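Local coordinates for 30S ribosomal protein S6 (Aquifex aeolicus, PDB 2J5A), which probably binds 16S ribosomal RNA together with protein bS18, as a structural component of the small ribosomal subunit, at residues V32-G40 with F71-L82; I58-Y66 with E90-I98. All blocks are in the same frame, centred on the assembly; numbering follows the deposited sequence.

Contact 1 of 2, residues V32-G40 with F71-L82; sequences VKEFIKQKG and FKTENPQLPNEL
The two helices covering one face of the four-stranded antiparallel sheet of bS6, a ferredoxin-like fold, meet here, Ile36 and Phe35 of helix 22-38 packing on Leu82 of helix 78-88. The short segments 32-38 and 78-82 run at 145°, 10.7 Å apart at closest approach. Ile36 sits between helix and sheet: its CG1 touches CD2 of Leu82 at 3.9 Å, while its CG2, on the far side of CB from the backbone N, lies over one face of the Phe71 ring in a CH-pi contact, 4.0 Å from the centroid. The Phe35 ring meets Leu82 CA and Glu81 CG obliquely, and its CD2 touches Leu82 CD1. Lys39, bent at chi2 (-90°), lays CB against Leu78 CG; Lys39 NZ comes in beside Glu81 CG and CD, making its 3.4 Å salt bridge to Glu81 OE2 long and lateral. Beyond the helix end, the 73-75 turn takes up two carbonyls. Asn75 ND2 donates to Lys39 O over 2.7 Å, nearly straight at 166° and in the carbonyl plane; its OD1 accepts from Gln77 N, capping the turn into the next helix. Thr73 OG1 donates to Gly40 O at 2.8 Å from above the carbonyl plane and accepts from Asn75 N, an ST turn, while a water joins Gly40 O to Glu74 N. A leucine in place of Asn75 would probably leave Lys39 O and Gln77 N without these partners. Apolar packing thus joins the helices on the sheet, while Thr73 and Asn75 fasten the chain just past helix 22-38 to the end of strand 63-73 and the turn into helix 78-88.

Contact 2 of 2, residues I58-Y66 with E90-I98; sequences IQKFNNARY and EDVIRWLNI. Unlike the reference sequence in segment 90-98: Ile98 (reference Phe). With NA (sodium ion), chain B.
Ile93, with Ile58 and Arg94 next in buried surface, carries this contact between the loop entering strand 63-73 and the start of the edge strand 92-100. The side chain of Ile93 points to the loop and to Ala64. Ile93 CG1 stands between the backbone N and the carbonyl carbon (chi1 61°), and the branch ends with Ile93 CD1 4.0 Å from Ala64 CB, near the Phe61 ring, which approaches obliquely. Ile58 CG2 lies against the root of the side chain, 3.7 Å from Ile93 CB and 3.5 Å from Ile93 O, so one methyl covers both side chain and backbone. Gln59 extends alongside, its NE2 3.5 Å from Ile93 CG2. Arg94 leaves the strand in the direction of Tyr66, its chain extended from CG to NE. Arg94 NH1 gives a hydrogen bond of 3.1 Å to Tyr66 OH, somewhat bent at 148°; the hydroxyl lies in the guanidinium plane, and the phenol ring stands almost perpendicular to that plane (86°). Ile93 and Arg94 both face Ala15 of strand 8-16, a classic beta bulge, which accounts for two consecutive side chains turning to this face. Just before them, Val92 O binds the sodium ion at 2.3 Å, with a water and the carbonyl oxygens of Leu86, Lys87 and Asp89 as further ligands. The chemistry is divided: Ile93 packs against Ile58, Ala64 and Phe61, with the amide nitrogen of Gln59 at its CG2 branch, whereas Arg94 and Tyr66 meet through a single hydrogen bond.

How the contacts relate
Contact 1 and contact 2 lie on opposite sides of the chain's centre, their centres about 20 Å apart, and draw on the two ends of strand 63-73: contact 2 holds its start, contact 1 its end. Contact 1 packs the helices at one end of the sheet, and contact 2 closes the loop entering strand 63-73 on the edge strand at the other. Helix 78-88, whose first turn belongs to contact 1, leads directly into strand 92-100 of contact 2, with the sodium ion at that junction. The side chain of Val32 is about 10 Å from the bound sodium ion. The contacts touch where Leu82 CD2 packs 3.6 Å from Asn97 OD1, an oxygen that is also hydrogen-bonded to Thr12 of strand 8-16.

Contact 1 of 2, residues V32-G40 with F71-L82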
loop_
_atom_site.group_PDB
_atom_site.type_symbol
_atom_site.label_atom_id
_atom_site.label_comp_id
_atom_site.label_asym_id
_atom_site.label_seq_id
_atom_site.Cartn_x
_atom_site.Cartn_y
_atom_site.Cartn_z
ATOM N N VAL A 32 3.115 -5.005 -5.233
ATOM C CA VAL A 32 2.625 -4.905 -3.877
ATOM C C VAL A 32 1.340 -5.717 -3.721
ATOM O O VAL A 32 1.187 -6.464 -2.761
ATOM C CB VAL A 32 2.427 -3.450 -3.461
ATOM C CG1 VAL A 32 1.671 -3.359 -2.091
ATOM C CG2 VAL A 32 3.799 -2.749 -3.423
ATOM N N LYS A 33 0.440 -5.575 -4.686
ATOM C CA LYS A 33 -0.814 -6.329 -4.696
ATOM C C LYS A 33 -0.587 -7.832 -4.732
ATOM O O LYS A 33 -1.310 -8.579 -4.104
ATOM C CB LYS A 33 -1.699 -5.900 -5.879
ATOM C CG LYS A 33 -2.763 -4.882 -5.493
ATOM C CD LYS A 33 -2.946 -3.805 -6.513
ATOM C CE LYS A 33 -3.379 -4.342 -7.852
ATOM N NZ LYS A 33 -2.823 -3.520 -8.950
ATOM N N GLU A 34 0.425 -8.273 -5.467
ATOM C CA GLU A 34 0.658 -9.704 -5.624
ATOM C C GLU A 34 1.303 -10.228 -4.349
ATOM O O GLU A 34 1.029 -11.346 -3.935
ATOM C CB GLU A 34 1.534 -9.975 -6.860
ATOM C CG GLU A 34 1.168 -11.224 -7.673
ATOM C CD GLU A 34 -0.323 -11.353 -7.920
ATOM O OE1 GLU A 34 -0.942 -10.350 -8.365
ATOM O OE2 GLU A 34 -0.870 -12.452 -7.639
ATOM N N PHE A 35 2.152 -9.417 -3.721
ATOM C CA PHE A 35 2.699 -9.736 -2.409
ATOM C C PHE A 35 1.573 -9.925 -1.385
ATOM O O PHE A 35 1.527 -10.917 -0.662
ATOM C CB PHE A 35 3.643 -8.623 -1.968
ATOM C CG PHE A 35 4.195 -8.798 -0.589
ATOM C CD1 PHE A 35 5.457 -9.331 -0.394
ATOM C CD2 PHE A 35 3.455 -8.406 0.531
ATOM C CE1 PHE A 35 5.964 -9.476 0.889
ATOM C CE2 PHE A 35 3.967 -8.552 1.816
ATOM C CZ PHE A 35 5.213 -9.077 1.994
ATOM N N ILE A 36 0.651 -8.971 -1.334
ATOM C CA ILE A 36 -0.482 -9.086 -0.431
ATOM C C ILE A 36 -1.269 -10.364 -0.736
ATOM O O ILE A 36 -1.620 -11.103 0.189
ATOM C CB ILE A 36 -1.408 -7.866 -0.511
ATOM C CG1 ILE A 36 -0.663 -6.602 -0.061
ATOM C CG2 ILE A 36 -2.660 -8.099 0.351
ATOM C CD1 ILE A 36 -1.370 -5.322 -0.396
ATOM N N LYS A 37 -1.533 -10.610 -2.024
ATOM C CA LYS A 37 -2.284 -11.799 -2.479
ATOM C C LYS A 37 -1.579 -13.094 -2.067
ATOM O O LYS A 37 -2.216 -14.062 -1.664
ATOM C CB LYS A 37 -2.499 -11.783 -4.006
ATOM C CG LYS A 37 -3.719 -10.978 -4.454
ATOM C CD LYS A 37 -3.637 -10.466 -5.913
ATOM C CE LYS A 37 -4.097 -11.518 -6.932
ATOM N NZ LYS A 37 -4.219 -10.982 -8.339
ATOM N N GLN A 38 -0.261 -13.094 -2.174
ATOM C CA GLN A 38 0.561 -14.207 -1.718
ATOM C C GLN A 38 0.216 -14.544 -0.268
ATOM O O GLN A 38 -0.105 -15.688 0.057
ATOM C CB GLN A 38 2.055 -13.835 -1.856
ATOM C CG GLN A 38 3.052 -14.991 -1.773
ATOM C CD GLN A 38 4.431 -14.621 -2.361
ATOM O OE1 GLN A 38 5.136 -13.751 -1.828
ATOM N NE2 GLN A 38 4.823 -15.297 -3.445
ATOM N N LYS A 39 0.239 -13.540 0.598
ATOM C CA LYS A 39 0.240 -13.781 2.034
ATOM C C LYS A 39 -1.141 -14.093 2.625
ATOM O O LYS A 39 -1.297 -14.168 3.841
ATOM C CB LYS A 39 0.891 -12.603 2.765
ATOM C CG LYS A 39 2.287 -12.263 2.285
ATOM C CD LYS A 39 3.354 -13.013 3.038
ATOM C CE LYS A 39 4.737 -12.698 2.487
ATOM N NZ LYS A 39 5.814 -12.884 3.527
ATOM N N GLY A 40 -2.127 -14.310 1.759
ATOM C CA GLY A 40 -3.479 -14.680 2.170
ATOM C C GLY A 40 -4.428 -13.496 2.262
ATOM O O GLY A 40 -5.404 -13.534 3.023
ATOM N N PHE A 71 -7.649 -4.341 1.583
ATOM C CA PHE A 71 -7.632 -5.783 1.505
ATOM C C PHE A 71 -8.159 -6.391 2.800
ATOM O O PHE A 71 -8.256 -5.709 3.830
ATOM C CB PHE A 71 -6.226 -6.294 1.159
ATOM C CG PHE A 71 -5.186 -6.051 2.233
ATOM C CD1 PHE A 71 -4.498 -4.850 2.294
ATOM C CD2 PHE A 71 -4.868 -7.043 3.149
ATOM C CE1 PHE A 71 -3.532 -4.624 3.272
ATOM C CE2 PHE A 71 -3.906 -6.832 4.144
ATOM C CZ PHE A 71 -3.231 -5.611 4.196
ATOM N N LYS A 72 -8.554 -7.661 2.710
ATOM C CA LYS A 72 -8.997 -8.424 3.874
ATOM C C LYS A 72 -8.133 -9.670 4.019
ATOM O O LYS A 72 -7.617 -10.191 3.039
ATOM C CB LYS A 72 -10.494 -8.751 3.803
ATOM C CG LYS A 72 -10.959 -9.638 2.644
ATOM C CD LYS A 72 -12.477 -9.932 2.790
ATOM C CE LYS A 72 -13.118 -10.546 1.550
ATOM N NZ LYS A 72 -14.621 -10.389 1.602
ATOM N N THR A 73 -7.929 -10.117 5.249
ATOM C CA THR A 73 -7.108 -11.306 5.487
ATOM C C THR A 73 -7.357 -11.897 6.867
ATOM O O THR A 73 -7.693 -11.177 7.806
ATOM C CB THR A 73 -5.592 -10.994 5.394
ATOM O OG1 THR A 73 -4.844 -12.217 5.409
ATOM C CG2 THR A 73 -5.139 -10.137 6.560
ATOM N N GLU A 74 -7.154 -13.203 6.977
ATOM C CA GLU A 74 -7.140 -13.884 8.282
ATOM C C GLU A 74 -5.706 -13.991 8.844
ATOM O O GLU A 74 -5.508 -14.407 9.992
ATOM C CB GLU A 74 -7.849 -15.250 8.179
ATOM C CG GLU A 74 -9.236 -15.121 7.501
ATOM C CD GLU A 74 -10.326 -16.033 8.077
ATOM O OE1 GLU A 74 -10.680 -15.906 9.278
ATOM O OE2 GLU A 74 -10.873 -16.847 7.297
ATOM N N ASN A 75 -4.722 -13.559 8.043
ATOM C CA ASN A 75 -3.318 -13.577 8.422
ATOM C C ASN A 75 -2.954 -12.377 9.289
ATOM O O ASN A 75 -2.783 -11.258 8.779
ATOM C CB ASN A 75 -2.465 -13.577 7.159
ATOM C CG ASN A 75 -1.021 -13.917 7.427
ATOM O OD1 ASN A 75 -0.540 -13.812 8.561
ATOM N ND2 ASN A 75 -0.312 -14.334 6.375
ATOM N N PRO A 76 -2.770 -12.600 10.599
ATOM C CA PRO A 76 -2.651 -11.463 11.500
ATOM C C PRO A 76 -1.311 -10.762 11.335
ATOM O O PRO A 76 -1.163 -9.627 11.764
ATOM C CB PRO A 76 -2.744 -12.116 12.891
ATOM C CG PRO A 76 -2.124 -13.446 12.697
ATOM C CD PRO A 76 -2.587 -13.880 11.316
ATOM N N GLN A 77 -0.348 -11.448 10.729
ATOM C CA GLN A 77 0.978 -10.871 10.486
ATOM C C GLN A 77 1.133 -10.101 9.157
ATOM O O GLN A 77 2.191 -9.519 8.912
ATOM C CB GLN A 77 2.047 -11.970 10.585
ATOM C CG GLN A 77 2.551 -12.206 12.023
ATOM C CD GLN A 77 3.398 -11.034 12.551
ATOM O OE1 GLN A 77 4.322 -10.564 11.870
ATOM N NE2 GLN A 77 3.083 -10.566 13.760
ATOM N N LEU A 78 0.093 -10.063 8.320
ATOM C CA LEU A 78 0.218 -9.461 6.979
ATOM C C LEU A 78 0.618 -7.980 7.059
ATOM O O LEU A 78 1.505 -7.549 6.330
ATOM C CB LEU A 78 -1.056 -9.642 6.147
ATOM C CG LEU A 78 -0.786 -9.997 4.678
ATOM C CD1 LEU A 78 -2.056 -10.411 3.947
ATOM C CD2 LEU A 78 -0.073 -8.841 3.949
ATOM N N PRO A 79 -0.025 -7.205 7.954
ATOM C CA PRO A 79 0.380 -5.797 8.114
ATOM C C PRO A 79 1.835 -5.605 8.551
ATOM O O PRO A 79 2.483 -4.653 8.132
ATOM C CB PRO A 79 -0.572 -5.254 9.193
ATOM C CG PRO A 79 -1.634 -6.273 9.379
ATOM C CD PRO A 79 -1.153 -7.574 8.829
ATOM N N ASN A 80 2.320 -6.484 9.421
ATOM C CA ASN A 80 3.727 -6.481 9.822
ATOM C C ASN A 80 4.628 -6.775 8.622
ATOM O O ASN A 80 5.621 -6.110 8.383
ATOM C CB ASN A 80 3.965 -7.554 10.879
ATOM C CG ASN A 80 4.887 -7.091 11.963
ATOM O OD1 ASN A 80 4.606 -6.102 12.661
ATOM N ND2 ASN A 80 6.016 -7.807 12.125
ATOM N N GLU A 81 4.246 -7.803 7.895
ATOM C CA GLU A 81 4.967 -8.269 6.734
ATOM C C GLU A 81 5.097 -7.176 5.680
ATOM O O GLU A 81 6.174 -6.936 5.147
ATOM C CB GLU A 81 4.204 -9.439 6.142
ATOM C CG GLU A 81 5.070 -10.470 5.534
ATOM C CD GLU A 81 5.811 -11.277 6.577
ATOM O OE1 GLU A 81 5.190 -11.663 7.585
ATOM O OE2 GLU A 81 7.005 -11.538 6.372
ATOM N N LEU A 82 3.967 -6.523 5.401
ATOM C CA LEU A 82 3.822 -5.568 4.320
ATOM C C LEU A 82 4.651 -4.357 4.666
ATOM O O LEU A 82 5.374 -3.798 3.838
ATOM C CB LEU A 82 2.342 -5.199 4.189
ATOM C CG LEU A 82 1.854 -4.362 3.036
ATOM C CD1 LEU A 82 2.401 -4.830 1.686
ATOM C CD2 LEU A 82 0.325 -4.397 3.059
HETATM O O HOH W 1 -5.999 -15.196 5.488
#

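Contact 2 of 2, residues I58-Y66 with E90-I98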
loop_
_atom_site.group_PDB
_atom_site.type_symbol
_atom_site.label_atom_id
_atom_site.label_comp_id
_atom_site.label_asym_id
_atom_site.label_seq_id
_atom_site.Cartn_x
_atom_site.Cartn_y
_atom_site.Cartn_z
ATOM N N ILE A 58 11.767 13.768 1.434
ATOM C CA ILE A 58 12.150 12.430 1.874
ATOM C C ILE A 58 13.248 11.883 0.966
ATOM O O ILE A 58 13.004 11.618 -0.206
ATOM C CB ILE A 58 10.939 11.460 1.829
ATOM C CG1 ILE A 58 9.875 11.864 2.863
ATOM C CG2 ILE A 58 11.400 10.013 2.040
ATOM C CD1 ILE A 58 8.610 11.035 2.786
ATOM N N GLN A 59 14.445 11.692 1.517
ATOM C CA GLN A 59 15.640 11.376 0.728
ATOM C C GLN A 59 15.876 12.407 -0.387
ATOM O O GLN A 59 16.266 12.046 -1.489
ATOM C CB GLN A 59 15.563 9.967 0.121
ATOM C CG GLN A 59 15.279 8.839 1.102
ATOM C CD GLN A 59 15.320 7.477 0.417
ATOM O OE1 GLN A 59 16.219 7.203 -0.387
ATOM N NE2 GLN A 59 14.337 6.619 0.724
ATOM N N LYS A 60 15.641 13.679 -0.078
ATOM C CA LYS A 60 15.831 14.790 -1.017
ATOM C C LYS A 60 14.809 14.821 -2.163
ATOM O O LYS A 60 15.092 15.362 -3.237
ATOM C CB LYS A 60 17.259 14.808 -1.599
ATOM C CG LYS A 60 18.391 15.013 -0.575
ATOM C CD LYS A 60 19.760 15.195 -1.276
ATOM C CE LYS A 60 19.745 16.394 -2.261
ATOM N NZ LYS A 60 21.106 16.940 -2.573
ATOM N N PHE A 61 13.628 14.252 -1.928
ATOM C CA PHE A 61 12.544 14.257 -2.901
ATOM C C PHE A 61 11.440 15.137 -2.377
ATOM O O PHE A 61 11.187 15.161 -1.191
ATOM C CB PHE A 61 12.022 12.844 -3.128
ATOM C CG PHE A 61 13.003 11.948 -3.806
ATOM C CD1 PHE A 61 13.391 12.202 -5.112
ATOM C CD2 PHE A 61 13.540 10.851 -3.150
ATOM C CE1 PHE A 61 14.300 11.378 -5.759
ATOM C CE2 PHE A 61 14.453 10.026 -3.778
ATOM C CZ PHE A 61 14.836 10.284 -5.089
ATOM N N ASN A 62 10.799 15.879 -3.273
ATOM C CA ASN A 62 9.723 16.805 -2.911
ATOM C C ASN A 62 8.380 16.335 -3.415
ATOM O O ASN A 62 7.365 16.916 -3.061
ATOM C CB ASN A 62 9.982 18.189 -3.522
ATOM C CG ASN A 62 11.275 18.806 -3.042
ATOM O OD1 ASN A 62 11.575 18.797 -1.844
ATOM N ND2 ASN A 62 12.045 19.364 -3.976
ATOM N N ASN A 63 8.387 15.325 -4.286
ATOM C CA ASN A 63 7.166 14.751 -4.847
ATOM C C ASN A 63 7.256 13.229 -4.722
ATOM O O ASN A 63 8.338 12.689 -4.491
ATOM C CB ASN A 63 7.017 15.134 -6.331
ATOM C CG ASN A 63 6.922 16.638 -6.554
ATOM O OD1 ASN A 63 5.838 17.254 -6.401
ATOM N ND2 ASN A 63 8.052 17.249 -6.908
ATOM N N ALA A 64 6.133 12.541 -4.891
ATOM C CA ALA A 64 6.130 11.071 -4.895
ATOM C C ALA A 64 4.856 10.517 -5.510
ATOM O O ALA A 64 3.851 11.202 -5.563
ATOM C CB ALA A 64 6.307 10.538 -3.466
ATOM N N ARG A 65 4.904 9.267 -5.957
ATOM C CA ARG A 65 3.736 8.599 -6.514
ATOM C C ARG A 65 2.974 7.789 -5.434
ATOM O O ARG A 65 3.518 6.830 -4.863
ATOM C CB ARG A 65 4.154 7.677 -7.662
ATOM C CG ARG A 65 2.998 6.895 -8.269
ATOM C CD ARG A 65 1.895 7.807 -8.794
ATOM N NE ARG A 65 1.084 7.089 -9.763
ATOM C CZ ARG A 65 1.412 6.926 -11.046
ATOM N NH1 ARG A 65 2.527 7.445 -11.538
ATOM N NH2 ARG A 65 0.605 6.246 -11.840
ATOM N N TYR A 66 1.713 8.163 -5.203
ATOM C CA TYR A 66 0.894 7.576 -4.161
ATOM C C TYR A 66 -0.087 6.581 -4.707
ATOM O O TYR A 66 -0.839 6.893 -5.626
ATOM C CB TYR A 66 0.108 8.654 -3.402
ATOM C CG TYR A 66 0.883 9.349 -2.300
ATOM C CD1 TYR A 66 1.632 10.477 -2.569
ATOM C CD2 TYR A 66 0.845 8.892 -1.004
ATOM C CE1 TYR A 66 2.342 11.134 -1.575
ATOM C CE2 TYR A 66 1.543 9.543 0.003
ATOM C CZ TYR A 66 2.287 10.669 -0.300
ATOM O OH TYR A 66 2.979 11.330 0.672
ATOM N N GLU A 90 13.687 -0.016 -1.499
ATOM C CA GLU A 90 14.334 1.298 -1.586
ATOM C C GLU A 90 13.553 2.300 -2.433
ATOM O O GLU A 90 13.705 3.519 -2.274
ATOM C CB GLU A 90 15.767 1.154 -2.127
ATOM C CG GLU A 90 16.818 1.034 -1.017
ATOM C CD GLU A 90 18.203 0.738 -1.555
ATOM O OE1 GLU A 90 18.643 1.466 -2.482
ATOM O OE2 GLU A 90 18.835 -0.227 -1.064
ATOM N N ASP A 91 12.739 1.768 -3.338
ATOM C CA ASP A 91 11.894 2.575 -4.201
ATOM C C ASP A 91 10.674 3.163 -3.474
ATOM O O ASP A 91 10.102 4.127 -3.942
ATOM C CB ASP A 91 11.400 1.739 -5.377
ATOM C CG ASP A 91 12.529 1.185 -6.242
ATOM O OD1 ASP A 91 13.609 1.833 -6.360
ATOM O OD2 ASP A 91 12.295 0.096 -6.840
ATOM N N VAL A 92 10.275 2.577 -2.344
ATOM C CA VAL A 92 9.099 3.014 -1.602
ATOM C C VAL A 92 9.539 3.876 -0.454
ATOM O O VAL A 92 10.192 3.401 0.463
ATOM C CB VAL A 92 8.294 1.806 -1.102
ATOM C CG1 VAL A 92 7.190 2.234 -0.095
ATOM C CG2 VAL A 92 7.739 1.031 -2.295
ATOM N N ILE A 93 9.210 5.155 -0.495
ATOM C CA ILE A 93 9.840 6.098 0.416
ATOM C C ILE A 93 8.902 6.465 1.538
ATOM O O ILE A 93 9.251 7.223 2.430
ATOM C CB ILE A 93 10.404 7.368 -0.341
ATOM C CG1 ILE A 93 9.294 8.155 -1.074
ATOM C CG2 ILE A 93 11.509 6.940 -1.322
ATOM C CD1 ILE A 93 9.784 9.463 -1.740
ATOM N N ARG A 94 7.698 5.923 1.482
ATOM C CA ARG A 94 6.713 6.143 2.508
ATOM C C ARG A 94 5.649 5.035 2.456
ATOM O O ARG A 94 5.222 4.618 1.381
ATOM C CB ARG A 94 6.089 7.524 2.339
ATOM C CG ARG A 94 5.500 8.000 3.613
ATOM C CD ARG A 94 4.790 9.288 3.457
ATOM N NE ARG A 94 4.103 9.599 4.695
ATOM C CZ ARG A 94 3.112 10.480 4.810
ATOM N NH1 ARG A 94 2.668 11.160 3.760
ATOM N NH2 ARG A 94 2.557 10.677 5.992
ATOM N N TRP A 95 5.262 4.542 3.627
ATOM C CA TRP A 95 4.310 3.438 3.736
ATOM C C TRP A 95 3.463 3.636 4.993
ATOM O O TRP A 95 3.959 4.126 6.004
ATOM C CB TRP A 95 5.032 2.071 3.701
ATOM C CG TRP A 95 6.065 1.893 4.742
ATOM C CD1 TRP A 95 5.931 1.209 5.906
ATOM C CD2 TRP A 95 7.394 2.441 4.745
ATOM N NE1 TRP A 95 7.092 1.283 6.635
ATOM C CE2 TRP A 95 8.006 2.036 5.944
ATOM C CE3 TRP A 95 8.126 3.223 3.845
ATOM C CZ2 TRP A 95 9.300 2.397 6.280
ATOM C CZ3 TRP A 95 9.442 3.579 4.176
ATOM C CH2 TRP A 95 10.011 3.163 5.378
ATOM N N LEU A 96 2.179 3.324 4.901
ATOM C CA LEU A 96 1.241 3.513 6.005
ATOM C C LEU A 96 0.204 2.390 5.973
ATOM O O LEU A 96 -0.419 2.137 4.945
ATOM C CB LEU A 96 0.506 4.834 5.885
ATOM C CG LEU A 96 1.313 6.103 5.614
ATOM C CD1 LEU A 96 0.370 7.164 5.096
ATOM C CD2 LEU A 96 2.073 6.587 6.867
ATOM N N ASN A 97 0.029 1.728 7.107
ATOM C CA ASN A 97 -0.933 0.660 7.237
ATOM C C ASN A 97 -1.950 0.966 8.328
ATOM O O ASN A 97 -1.617 1.374 9.447
ATOM C CB ASN A 97 -0.197 -0.650 7.460
ATOM C CG ASN A 97 0.718 -0.988 6.287
ATOM O OD1 ASN A 97 0.272 -1.528 5.260
ATOM N ND2 ASN A 97 2.014 -0.746 6.464
ATOM N N ILE A 98 -3.206 0.792 7.958
ATOM C CA ILE A 98 -4.350 1.231 8.735
ATOM C C ILE A 98 -5.247 -0.004 8.804
ATOM O O ILE A 98 -5.486 -0.626 7.784
ATOM C CB ILE A 98 -5.088 2.346 7.930
ATOM C CG1 ILE A 98 -4.220 3.613 7.812
ATOM C CG2 ILE A 98 -6.406 2.656 8.525
ATOM C CD1 ILE A 98 -3.909 4.062 6.360
HETATM NA NA NA B . 11.167 1.612 1.563
HETATM O O HOH W 2 14.398 4.153 0.115
HETATM O O HOH W 3 12.800 2.814 2.210
#